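Local coordinates for interferon-activable protein 202 (PDB 4LNQ), which binds double-stranded DNA without sequence specificity and restrains innate immune signalling by preventing activation of the AIM2 inflammasome, probably by sequestering cytoplasmic DNA, at residues Y45-V50 with S74-I79; K63-S68 with A83-A88; L116-L121 with L175-G180; F126-K131 with D166-F171. All coordinates share one frame; numbering follows the deposited sequence.

Contact 1 of 4, residues Y45-V50 with S74-I79; sequences YYRVKV and SGILEI
Leu77 N donates to Arg47 O, and Lys49 N returns a bond to Leu77 O at 2.8 Å. Lys49 then uses its O to accept from Ile79 N (2.9 Å), so that strands 45-50 and 76-79 form a parallel ladder. At the end where the pairing opens, a water takes over: it accepts from Arg47 N and donates to Gly75 O.

The apolar contacts divide between the two faces. On one, Leu77 turns its CG away from its own carbonyl carbon (chi1 -51°), which sets CD1 3.7 Å from CG of the Tyr46 ring; beyond it, Val48 CG1 packs on Ile79 CD1 at 3.8 Å. Were Leu77 cut back to an alanine, the Tyr46 ring would probably lose its leucine neighbour and a gap would open beside it. On the other face, Ile76 CD1 lies 3.7 Å from Arg47 CB.

The charged ends reach past the pair. Arg47 bends at chi2 (-75°), and one face of its guanidinium lies over Tyr45 CE1, while its NH1 donates to Ala104 O and Thr38 OG1. Lys49 NZ is hydrogen-bonded to His189 and Ser172, far along the chain, and the lysine side chain packs on His36, the site that mediates interaction with TP53BP1.

In this OB-fold sheet, strand 45-50 is flanked by strand 35-40 and strand 76-79 by strand 64-73, with Tyr123 and Leu121 of strand 121-133 against the Arg47, Lys49 and Ile76 face.

Contact 2 of 4, residues K63-S68 with A83-A88; sequences KFITIS and ATVSEA
Ile67 holds CG1 in the cramped site between its backbone N and carbonyl carbon (chi1 66°), which sends CG2 the other way, alongside Val85, with CG2 of each residue 4.1 Å apart. Val85, its CG1 turned opposite its own N (chi1 -178°), offers that CG1 to Ile65 CD1 as well, so one valine meets both isoleucines on the buried face. Ile79 of strand 76-79 packs against Ile67 and Val85 there.

The two segments form an antiparallel ladder in the curled sheet of the OB fold: Thr66-Ser86 and Ser68-Thr84 are hydrogen-bonded pairs, and Ile67-Val85 between them is a non-hydrogen-bonded one. Thr66 N points almost straight down the carbonyl of Ser86, 2.6 Å from its O, and Ser86 N answers to Thr66 O. Farther on, Ala88 N reaches Phe64 O from well above the carbonyl plane, as CB of Ala88 settles 3.7 Å from CB of Phe64.

Polar groups line the other face. Ser68 OG lies 3.3 Å from Thr84 CB, and a water joins this hydroxyl to Thr84 O; Thr66 OG1 is hydrogen-bonded to Thr15. At the Lys63 end, Lys63 NZ and Glu87 OE2 stand 4.1 Å apart, linked by a second water.

Contact 3 of 4, residues L116-L121 with L175-G180; sequences LDSGTL and LRKGNG. With nucleotides of chain C.
Ser118 and Lys177 meet beside a DNA phosphate, in the second OB-type sheet of the first HIN-200 domain, where a type II turn from Asp117 to Thr120 docks on the end of strand 168-176. The nucleic acid forms the first shell. Arg176 NE donates to OP2 of DA6 of chain C at 2.8 Å, in the plane of the guanidinium, and NH2 adds a weak bond to the same oxygen. C8 of DA6 of chain C sits over one face of the Arg176 guanidinium, 3.5 Å above its plane. Gly178 N donates to OP2 of DA7 of chain C, and Ser118 OG approaches OP1 of that phosphate, at a very short and therefore doubtful distance. Backbone phosphates are the main targets, consistent with recognition that ignores sequence. A leucine in place of Arg176 would probably leave the DA6 phosphate without its charged partner and strip the adenine of the flat group beside it.

Behind this layer the protein fixes its own donors. Ser118 OG accepts from Lys177 N at 3.1 Å. Gly119 N binds Leu175 O at 2.7 Å and Leu175 N binds Thr120 O, both in the carbonyl planes, tying the turn to the strand. Leu175 CD2 packs against Leu116, 3.8 Å from its CB.

Farther out, Lys177, bent at chi2 and chi3, folds back until its NZ donates to Lys114 O; its approach to Leu116 O is implausibly short and uncertain in detail. Thr120 closes the turn from one face of the Asp117 carbonyl, its OG1 making a short bond to Asp117 O and its N a longer one of 3.1 Å.

Contact 4 of 4, residues F126-K131 with D166-F171; sequences FAVEKK and DKLQLF
Two groups grip Asp166 O: Tyr162 OH, and a water that accepts from Val128 N and donates a hydrogen bond to Asp166 O, bridging the segments where they splay. The direct ladder lies next to it, in the second OB-type sheet, where strand 121-133 meets strand 168-176. Leu168 N donates to Phe126 O across 2.8 Å, in the carbonyl plane, and Phe126 N returns a bond to Leu168 O at 2.9 Å. This reciprocal pair marks Phe126 and Leu168 as a hydrogen-bonded antiparallel couple. Past Val128, Glu129 and Lys130 both face Lys141 in a classic beta bulge, as the chain turns its corner.

Side chains close the inner face. Phe126 swings CG away from its carbonyl carbon (chi1 -51°), bringing the ring across Leu170 at about a right angle, with CE1 3.7 Å from Leu170 CD2. Ile142 of strand 138-143 touches the Phe126 side chain, and Ile192 of strand 191-194 packs on both Leu168 and Leu170, so the pair helps to build the hydrophobic interior. Lys167 lays CB against Phe126 O. In strand 126-128, Val128 meets Leu168 CB with its CG2, at 3.6 Å.

Overall arrangement
The four contacts fall into two sheets of the first HIN-200 domain, contacts 1 and 2 in one and contacts 3 and 4 in the other. Contacts 1 and 2, centres 14 Å apart, interlock along the chain and touch through Ile79, Ile67 and Val85. Contacts 3 and 4, centres 19 Å apart, share strand 168-176, with contact 4 nested inside the loop that contact 3 closes. Leu121 bridges the halves, packing on Lys49 and Ile76 of contact 1. Contact 2 lies about 33 Å, centre to centre, from both contacts 3 and 4. Contact 3 touches the DNA phosphates directly, whereas contact 2 stands about 17 Å away at nearest atoms and probably serves the fold alone.

Contact 1 of 4, residues Y45-V50 with S74-I79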
# COMPACT_ATOMS: atom_id res chain seq x y z
N TYR A 45 26.43 -26.30 15.96
CA TYR A 45 26.81 -24.95 15.55
C TYR A 45 25.79 -23.93 16.08
O TYR A 45 24.63 -24.27 16.31
CB TYR A 45 26.99 -24.85 14.01
CG TYR A 45 25.68 -24.80 13.24
CD1 TYR A 45 24.99 -23.60 13.07
CD2 TYR A 45 25.12 -25.95 12.72
CE1 TYR A 45 23.78 -23.55 12.38
CE2 TYR A 45 23.92 -25.92 12.02
CZ TYR A 45 23.25 -24.71 11.86
OH TYR A 45 22.06 -24.67 11.19
N TYR A 46 26.23 -22.69 16.27
CA TYR A 46 25.39 -21.60 16.75
C TYR A 46 25.53 -20.39 15.83
O TYR A 46 26.65 -20.05 15.44
CB TYR A 46 25.83 -21.18 18.16
CG TYR A 46 25.69 -22.25 19.22
CD1 TYR A 46 24.52 -22.37 19.96
CD2 TYR A 46 26.74 -23.12 19.51
CE1 TYR A 46 24.38 -23.34 20.95
CE2 TYR A 46 26.61 -24.09 20.49
CZ TYR A 46 25.42 -24.18 21.22
OH TYR A 46 25.28 -25.14 22.20
N ARG A 47 24.40 -19.76 15.48
CA ARG A 47 24.40 -18.39 14.97
C ARG A 47 24.62 -17.45 16.14
O ARG A 47 24.14 -17.71 17.25
CB ARG A 47 23.05 -18.04 14.32
CG ARG A 47 22.61 -19.01 13.24
CD ARG A 47 23.37 -18.86 11.94
NE ARG A 47 22.76 -19.74 10.93
CZ ARG A 47 23.45 -20.52 10.10
NH1 ARG A 47 24.79 -20.50 10.11
NH2 ARG A 47 22.80 -21.30 9.25
N VAL A 48 25.37 -16.37 15.92
CA VAL A 48 25.73 -15.49 17.02
C VAL A 48 25.58 -14.05 16.59
O VAL A 48 26.00 -13.69 15.49
CB VAL A 48 27.20 -15.69 17.45
CG1 VAL A 48 27.53 -14.81 18.67
CG2 VAL A 48 27.46 -17.16 17.72
N LYS A 49 24.97 -13.23 17.44
CA LYS A 49 24.88 -11.80 17.18
C LYS A 49 25.82 -11.11 18.15
O LYS A 49 25.68 -11.26 19.37
CB LYS A 49 23.45 -11.29 17.37
CG LYS A 49 22.43 -11.82 16.32
CD LYS A 49 21.02 -11.27 16.58
CE LYS A 49 19.97 -11.94 15.66
NZ LYS A 49 18.64 -11.25 15.78
N VAL A 50 26.80 -10.39 17.60
CA VAL A 50 27.85 -9.76 18.43
C VAL A 50 27.68 -8.25 18.44
O VAL A 50 27.69 -7.62 17.39
CB VAL A 50 29.26 -10.12 17.90
CG1 VAL A 50 30.32 -9.54 18.84
CG2 VAL A 50 29.41 -11.62 17.81
N SER A 74 16.27 -18.66 21.83
CA SER A 74 15.85 -19.74 20.93
C SER A 74 16.99 -20.32 20.08
O SER A 74 16.83 -20.59 18.88
CB SER A 74 14.71 -19.26 20.02
OG SER A 74 13.52 -19.09 20.78
N GLY A 75 18.16 -20.48 20.69
CA GLY A 75 19.28 -21.12 20.03
C GLY A 75 20.22 -20.14 19.35
O GLY A 75 21.31 -20.53 18.92
N ILE A 76 19.80 -18.89 19.23
CA ILE A 76 20.64 -17.85 18.65
C ILE A 76 21.36 -17.17 19.82
O ILE A 76 20.72 -16.75 20.77
CB ILE A 76 19.81 -16.77 17.91
CG1 ILE A 76 18.89 -17.41 16.85
CG2 ILE A 76 20.72 -15.69 17.31
CD1 ILE A 76 19.64 -18.16 15.77
N LEU A 77 22.70 -17.10 19.77
CA LEU A 77 23.44 -16.52 20.89
C LEU A 77 23.61 -15.02 20.71
O LEU A 77 23.68 -14.51 19.60
CB LEU A 77 24.80 -17.19 21.05
CG LEU A 77 24.75 -18.71 21.12
CD1 LEU A 77 26.14 -19.28 21.43
CD2 LEU A 77 23.70 -19.13 22.16
N GLU A 78 23.61 -14.29 21.83
CA GLU A 78 23.88 -12.87 21.78
C GLU A 78 25.07 -12.58 22.68
O GLU A 78 25.10 -13.02 23.83
CB GLU A 78 22.66 -12.03 22.25
CG GLU A 78 23.06 -10.64 22.78
CD GLU A 78 21.85 -9.79 23.14
OE1 GLU A 78 20.73 -10.14 22.71
OE2 GLU A 78 22.02 -8.77 23.85
N ILE A 79 26.03 -11.85 22.15
CA ILE A 79 27.20 -11.46 22.91
C ILE A 79 27.22 -9.95 22.99
O ILE A 79 27.41 -9.26 21.98
CB ILE A 79 28.50 -11.96 22.29
CG1 ILE A 79 28.52 -13.50 22.32
CG2 ILE A 79 29.72 -11.38 23.04
CD1 ILE A 79 29.76 -14.13 21.72
O HOH W 1 21.94 -20.98 16.31

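Contact 2 of 4, residues K63-S68 with A83-A88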
# COMPACT_ATOMS: atom_id res chain seq x y z
N LYS A 63 39.55 -19.53 14.90
CA LYS A 63 40.00 -19.23 16.26
C LYS A 63 39.10 -19.92 17.30
O LYS A 63 37.90 -20.02 17.12
CB LYS A 63 39.97 -17.72 16.50
CG LYS A 63 41.34 -17.06 16.57
CD LYS A 63 41.20 -15.61 17.03
CE LYS A 63 42.56 -14.95 17.28
NZ LYS A 63 42.42 -13.50 17.62
N PHE A 64 39.70 -20.37 18.39
CA PHE A 64 38.91 -20.90 19.49
C PHE A 64 38.80 -19.87 20.60
O PHE A 64 39.81 -19.34 21.07
CB PHE A 64 39.55 -22.18 20.04
CG PHE A 64 39.49 -23.35 19.10
CD1 PHE A 64 40.40 -23.48 18.05
CD2 PHE A 64 38.53 -24.34 19.26
CE1 PHE A 64 40.36 -24.57 17.19
CE2 PHE A 64 38.49 -25.45 18.40
CZ PHE A 64 39.40 -25.55 17.36
N ILE A 65 37.58 -19.59 21.03
CA ILE A 65 37.36 -18.59 22.07
C ILE A 65 36.45 -19.16 23.14
O ILE A 65 35.67 -20.08 22.90
CB ILE A 65 36.71 -17.30 21.49
CG1 ILE A 65 35.46 -17.65 20.70
CG2 ILE A 65 37.68 -16.55 20.59
CD1 ILE A 65 34.75 -16.41 20.10
N THR A 66 36.53 -18.60 24.34
CA THR A 66 35.68 -19.04 25.43
C THR A 66 34.75 -17.90 25.80
O THR A 66 35.21 -16.81 26.14
CB THR A 66 36.52 -19.44 26.64
OG1 THR A 66 37.38 -20.52 26.25
CG2 THR A 66 35.65 -19.89 27.82
N ILE A 67 33.45 -18.16 25.70
CA ILE A 67 32.46 -17.13 25.96
C ILE A 67 31.64 -17.43 27.23
O ILE A 67 31.29 -18.58 27.51
CB ILE A 67 31.51 -16.97 24.76
CG1 ILE A 67 30.67 -18.23 24.55
CG2 ILE A 67 32.30 -16.68 23.48
CD1 ILE A 67 29.60 -18.07 23.48
N SER A 68 31.37 -16.40 28.00
CA SER A 68 30.52 -16.55 29.19
C SER A 68 29.65 -15.30 29.39
O SER A 68 29.96 -14.24 28.87
CB SER A 68 31.38 -16.80 30.44
OG SER A 68 32.35 -15.78 30.58
N ALA A 83 29.14 -9.73 28.35
CA ALA A 83 29.83 -11.01 28.16
C ALA A 83 31.34 -10.93 28.42
O ALA A 83 31.95 -9.86 28.32
CB ALA A 83 29.57 -11.56 26.76
N THR A 84 31.92 -12.08 28.76
CA THR A 84 33.37 -12.25 28.82
C THR A 84 33.78 -13.20 27.69
O THR A 84 33.20 -14.28 27.52
CB THR A 84 33.84 -12.84 30.17
OG1 THR A 84 33.60 -11.88 31.20
CG2 THR A 84 35.33 -13.18 30.13
N VAL A 85 34.75 -12.77 26.89
CA VAL A 85 35.23 -13.57 25.77
C VAL A 85 36.74 -13.58 25.80
O VAL A 85 37.38 -12.53 25.78
CB VAL A 85 34.76 -12.98 24.43
CG1 VAL A 85 35.22 -13.84 23.27
CG2 VAL A 85 33.22 -12.83 24.42
N SER A 86 37.33 -14.77 25.88
CA SER A 86 38.79 -14.89 25.90
C SER A 86 39.24 -15.96 24.93
O SER A 86 38.45 -16.83 24.56
CB SER A 86 39.29 -15.23 27.30
OG SER A 86 38.74 -16.46 27.74
N GLU A 87 40.51 -15.89 24.51
CA GLU A 87 41.07 -16.92 23.65
C GLU A 87 41.14 -18.21 24.45
O GLU A 87 41.50 -18.19 25.63
CB GLU A 87 42.47 -16.53 23.18
CG GLU A 87 42.50 -15.29 22.31
CD GLU A 87 43.91 -14.82 22.02
OE1 GLU A 87 44.87 -15.52 22.44
OE2 GLU A 87 44.07 -13.76 21.39
N ALA A 88 40.79 -19.32 23.80
CA ALA A 88 40.79 -20.61 24.47
C ALA A 88 42.22 -21.13 24.65
O ALA A 88 43.09 -20.87 23.83
CB ALA A 88 39.96 -21.61 23.70
O HOH W 2 42.55 -12.05 19.88
O HOH W 3 34.41 -16.63 28.94

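Contact 3 of 4, residues L116-L121 with L175-G180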
# COMPACT_ATOMS: atom_id res chain seq x y z
N LEU A 116 8.42 -23.66 8.52
CA LEU A 116 8.82 -23.26 9.86
C LEU A 116 7.79 -22.33 10.50
O LEU A 116 6.85 -21.88 9.84
CB LEU A 116 10.19 -22.57 9.79
CG LEU A 116 11.26 -23.50 9.24
CD1 LEU A 116 12.55 -22.74 8.99
CD2 LEU A 116 11.48 -24.68 10.19
N ASP A 117 7.97 -22.05 11.79
CA ASP A 117 7.08 -21.15 12.51
C ASP A 117 7.33 -19.70 12.17
O ASP A 117 8.46 -19.29 11.93
CB ASP A 117 7.23 -21.34 14.02
CG ASP A 117 6.66 -22.64 14.51
OD1 ASP A 117 5.98 -23.33 13.72
OD2 ASP A 117 6.87 -22.95 15.70
N SER A 118 6.26 -18.91 12.19
CA SER A 118 6.37 -17.47 12.00
C SER A 118 7.30 -16.87 13.03
O SER A 118 7.21 -17.20 14.22
CB SER A 118 5.00 -16.81 12.18
OG SER A 118 4.49 -16.42 10.93
N GLY A 119 8.18 -15.98 12.59
CA GLY A 119 9.10 -15.33 13.51
C GLY A 119 10.46 -16.01 13.58
O GLY A 119 11.41 -15.44 14.14
N THR A 120 10.55 -17.21 13.02
CA THR A 120 11.82 -17.94 12.97
C THR A 120 12.85 -17.11 12.22
O THR A 120 12.54 -16.55 11.16
CB THR A 120 11.66 -19.30 12.26
OG1 THR A 120 10.65 -20.08 12.91
CG2 THR A 120 12.98 -20.07 12.27
N LEU A 121 14.06 -17.01 12.76
CA LEU A 121 15.13 -16.31 12.05
C LEU A 121 15.71 -17.18 10.95
O LEU A 121 16.07 -18.34 11.20
CB LEU A 121 16.24 -15.86 12.99
CG LEU A 121 15.72 -14.97 14.10
CD1 LEU A 121 16.85 -14.55 15.03
CD2 LEU A 121 14.99 -13.76 13.49
N LEU A 175 10.81 -15.03 9.17
CA LEU A 175 9.73 -15.65 8.43
C LEU A 175 8.36 -15.09 8.88
O LEU A 175 8.01 -15.10 10.07
CB LEU A 175 9.76 -17.17 8.61
CG LEU A 175 8.64 -17.95 7.92
CD1 LEU A 175 8.69 -17.75 6.39
CD2 LEU A 175 8.70 -19.43 8.29
N ARG A 176 7.60 -14.61 7.92
CA ARG A 176 6.22 -14.23 8.18
C ARG A 176 5.35 -15.09 7.29
O ARG A 176 5.49 -15.06 6.08
CB ARG A 176 5.99 -12.76 7.87
CG ARG A 176 6.92 -11.84 8.65
CD ARG A 176 6.40 -10.42 8.63
NE ARG A 176 7.17 -9.52 9.48
CZ ARG A 176 6.96 -8.21 9.54
NH1 ARG A 176 5.98 -7.68 8.81
NH2 ARG A 176 7.69 -7.44 10.33
N LYS A 177 4.47 -15.89 7.89
CA LYS A 177 3.70 -16.85 7.12
C LYS A 177 2.45 -16.17 6.56
O LYS A 177 1.83 -16.65 5.60
CB LYS A 177 3.33 -18.05 8.00
CG LYS A 177 4.56 -18.70 8.61
CD LYS A 177 4.82 -20.08 8.03
CE LYS A 177 4.01 -21.12 8.77
NZ LYS A 177 4.66 -22.45 8.67
N GLY A 178 2.12 -15.04 7.17
CA GLY A 178 0.90 -14.33 6.86
C GLY A 178 -0.27 -15.26 7.01
O GLY A 178 -0.70 -15.57 8.12
N ASN A 179 -0.76 -15.74 5.88
CA ASN A 179 -1.91 -16.62 5.87
C ASN A 179 -1.85 -17.41 4.57
O ASN A 179 -2.79 -17.38 3.76
CB ASN A 179 -3.20 -15.80 5.96
CG ASN A 179 -4.43 -16.67 6.09
OD1 ASN A 179 -4.47 -17.61 6.88
ND2 ASN A 179 -5.46 -16.36 5.29
N GLY A 180 -0.73 -18.11 4.38
CA GLY A 180 -0.51 -18.89 3.18
C GLY A 180 0.31 -18.14 2.16
O GLY A 180 0.62 -18.67 1.08
P DA C 6 8.21 -10.94 12.83
OP1 DA C 6 9.11 -11.73 13.70
OP2 DA C 6 8.80 -10.35 11.59
O5' DA C 6 6.93 -11.81 12.46
C5' DA C 6 6.22 -12.38 13.57
C4' DA C 6 4.72 -12.38 13.35
O4' DA C 6 4.17 -11.08 13.71
C3' DA C 6 4.23 -12.69 11.93
O3' DA C 6 3.05 -13.47 12.10
C2' DA C 6 3.98 -11.29 11.35
C1' DA C 6 3.46 -10.56 12.59
N9 DA C 6 3.66 -9.11 12.62
C8 DA C 6 4.79 -8.40 12.30
N7 DA C 6 4.65 -7.10 12.45
C5 DA C 6 3.34 -6.95 12.89
C6 DA C 6 2.57 -5.82 13.24
N6 DA C 6 3.05 -4.57 13.20
N1 DA C 6 1.29 -6.03 13.64
C2 DA C 6 0.83 -7.29 13.69
N3 DA C 6 1.46 -8.43 13.39
C4 DA C 6 2.72 -8.18 13.00
P DA C 7 2.38 -14.19 10.85
OP1 DA C 7 2.30 -15.64 11.13
OP2 DA C 7 3.05 -13.71 9.62
O5' DA C 7 0.89 -13.61 10.87
C5' DA C 7 0.13 -13.63 12.08
C4' DA C 7 -1.08 -12.75 11.95
O4' DA C 7 -0.69 -11.36 11.99
C3' DA C 7 -1.89 -12.93 10.66
O3' DA C 7 -3.26 -12.93 11.04
C2' DA C 7 -1.52 -11.72 9.83
C1' DA C 7 -1.25 -10.66 10.89
N9 DA C 7 -0.29 -9.63 10.49
C8 DA C 7 0.95 -9.81 9.91
N7 DA C 7 1.58 -8.69 9.68
C5 DA C 7 0.71 -7.71 10.13
C6 DA C 7 0.80 -6.30 10.16
N6 DA C 7 1.86 -5.62 9.71
N1 DA C 7 -0.24 -5.62 10.68
C2 DA C 7 -1.30 -6.31 11.13
N3 DA C 7 -1.50 -7.62 11.15
C4 DA C 7 -0.44 -8.27 10.63

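Contact 4 of 4, residues F126-K131 with D166-F171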
# COMPACT_ATOMS: atom_id res chain seq x y z
N PHE A 126 20.93 -17.30 -1.50
CA PHE A 126 19.91 -17.65 -2.49
C PHE A 126 20.12 -16.97 -3.85
O PHE A 126 20.58 -15.83 -3.91
CB PHE A 126 18.52 -17.27 -1.98
CG PHE A 126 18.21 -17.79 -0.59
CD1 PHE A 126 18.60 -17.08 0.54
CD2 PHE A 126 17.51 -18.97 -0.42
CE1 PHE A 126 18.32 -17.56 1.81
CE2 PHE A 126 17.21 -19.45 0.85
CZ PHE A 126 17.62 -18.74 1.97
N ALA A 127 19.76 -17.67 -4.92
CA ALA A 127 19.68 -17.04 -6.24
C ALA A 127 18.59 -15.96 -6.24
O ALA A 127 17.56 -16.10 -5.57
CB ALA A 127 19.38 -18.09 -7.33
N VAL A 128 18.83 -14.88 -6.98
CA VAL A 128 17.86 -13.79 -7.09
C VAL A 128 17.20 -13.81 -8.48
O VAL A 128 17.89 -13.81 -9.50
CB VAL A 128 18.52 -12.42 -6.88
CG1 VAL A 128 17.52 -11.28 -7.11
CG2 VAL A 128 19.13 -12.34 -5.49
N GLU A 129 15.87 -13.81 -8.50
CA GLU A 129 15.15 -13.76 -9.77
C GLU A 129 14.86 -12.31 -10.17
O GLU A 129 14.87 -11.96 -11.36
CB GLU A 129 13.86 -14.58 -9.70
CG GLU A 129 13.22 -14.83 -11.08
CD GLU A 129 12.00 -15.74 -11.00
OE1 GLU A 129 12.07 -16.79 -10.33
OE2 GLU A 129 10.97 -15.38 -11.61
N LYS A 130 14.59 -11.47 -9.17
CA LYS A 130 14.30 -10.07 -9.42
C LYS A 130 14.53 -9.20 -8.18
O LYS A 130 14.37 -9.67 -7.05
CB LYS A 130 12.86 -9.88 -9.91
CG LYS A 130 12.62 -8.52 -10.57
CD LYS A 130 11.14 -8.23 -10.80
CE LYS A 130 10.93 -6.79 -11.27
NZ LYS A 130 9.48 -6.47 -11.42
N LYS A 131 14.90 -7.95 -8.41
CA LYS A 131 15.05 -6.94 -7.36
C LYS A 131 14.18 -5.75 -7.73
O LYS A 131 14.16 -5.32 -8.88
CB LYS A 131 16.50 -6.49 -7.27
CG LYS A 131 16.77 -5.45 -6.21
CD LYS A 131 18.09 -4.75 -6.48
CE LYS A 131 18.26 -3.53 -5.60
NZ LYS A 131 19.31 -2.62 -6.14
N ASP A 166 24.43 -11.01 -8.63
CA ASP A 166 24.92 -11.60 -7.37
C ASP A 166 23.90 -12.59 -6.79
O ASP A 166 22.69 -12.44 -6.98
CB ASP A 166 25.15 -10.51 -6.31
CG ASP A 166 26.49 -9.79 -6.46
OD1 ASP A 166 27.32 -10.18 -7.32
OD2 ASP A 166 26.68 -8.81 -5.68
N LYS A 167 24.39 -13.58 -6.05
CA LYS A 167 23.52 -14.32 -5.14
C LYS A 167 23.29 -13.43 -3.93
O LYS A 167 24.05 -12.49 -3.70
CB LYS A 167 24.15 -15.65 -4.72
CG LYS A 167 24.01 -16.79 -5.73
CD LYS A 167 24.36 -18.11 -5.05
CE LYS A 167 23.85 -19.32 -5.81
NZ LYS A 167 23.83 -20.54 -4.94
N LEU A 168 22.26 -13.71 -3.16
CA LEU A 168 21.89 -12.84 -2.04
C LEU A 168 22.16 -13.57 -0.72
O LEU A 168 21.69 -14.69 -0.53
CB LEU A 168 20.42 -12.44 -2.16
CG LEU A 168 19.91 -11.42 -1.14
CD1 LEU A 168 20.62 -10.08 -1.35
CD2 LEU A 168 18.38 -11.25 -1.23
N GLN A 169 22.95 -12.95 0.16
CA GLN A 169 23.20 -13.50 1.50
C GLN A 169 22.29 -12.83 2.52
O GLN A 169 22.27 -11.60 2.65
CB GLN A 169 24.66 -13.30 1.94
CG GLN A 169 25.68 -13.56 0.86
CD GLN A 169 27.11 -13.54 1.40
OE1 GLN A 169 27.99 -12.89 0.83
NE2 GLN A 169 27.33 -14.27 2.50
N LEU A 170 21.56 -13.65 3.25
CA LEU A 170 20.59 -13.16 4.21
C LEU A 170 21.03 -13.58 5.61
O LEU A 170 21.37 -14.74 5.82
CB LEU A 170 19.24 -13.81 3.93
CG LEU A 170 18.20 -13.08 3.11
CD1 LEU A 170 18.87 -12.24 2.07
CD2 LEU A 170 17.23 -14.07 2.49
N PHE A 171 21.00 -12.65 6.55
CA PHE A 171 21.27 -12.97 7.95
C PHE A 171 20.14 -12.47 8.82
O PHE A 171 19.74 -11.30 8.74
CB PHE A 171 22.55 -12.29 8.42
CG PHE A 171 23.78 -12.69 7.65
CD1 PHE A 171 24.05 -12.15 6.40
CD2 PHE A 171 24.70 -13.57 8.22
CE1 PHE A 171 25.20 -12.50 5.71
CE2 PHE A 171 25.86 -13.94 7.54
CZ PHE A 171 26.12 -13.40 6.28
O HOH W 4 21.60 -14.62 -8.23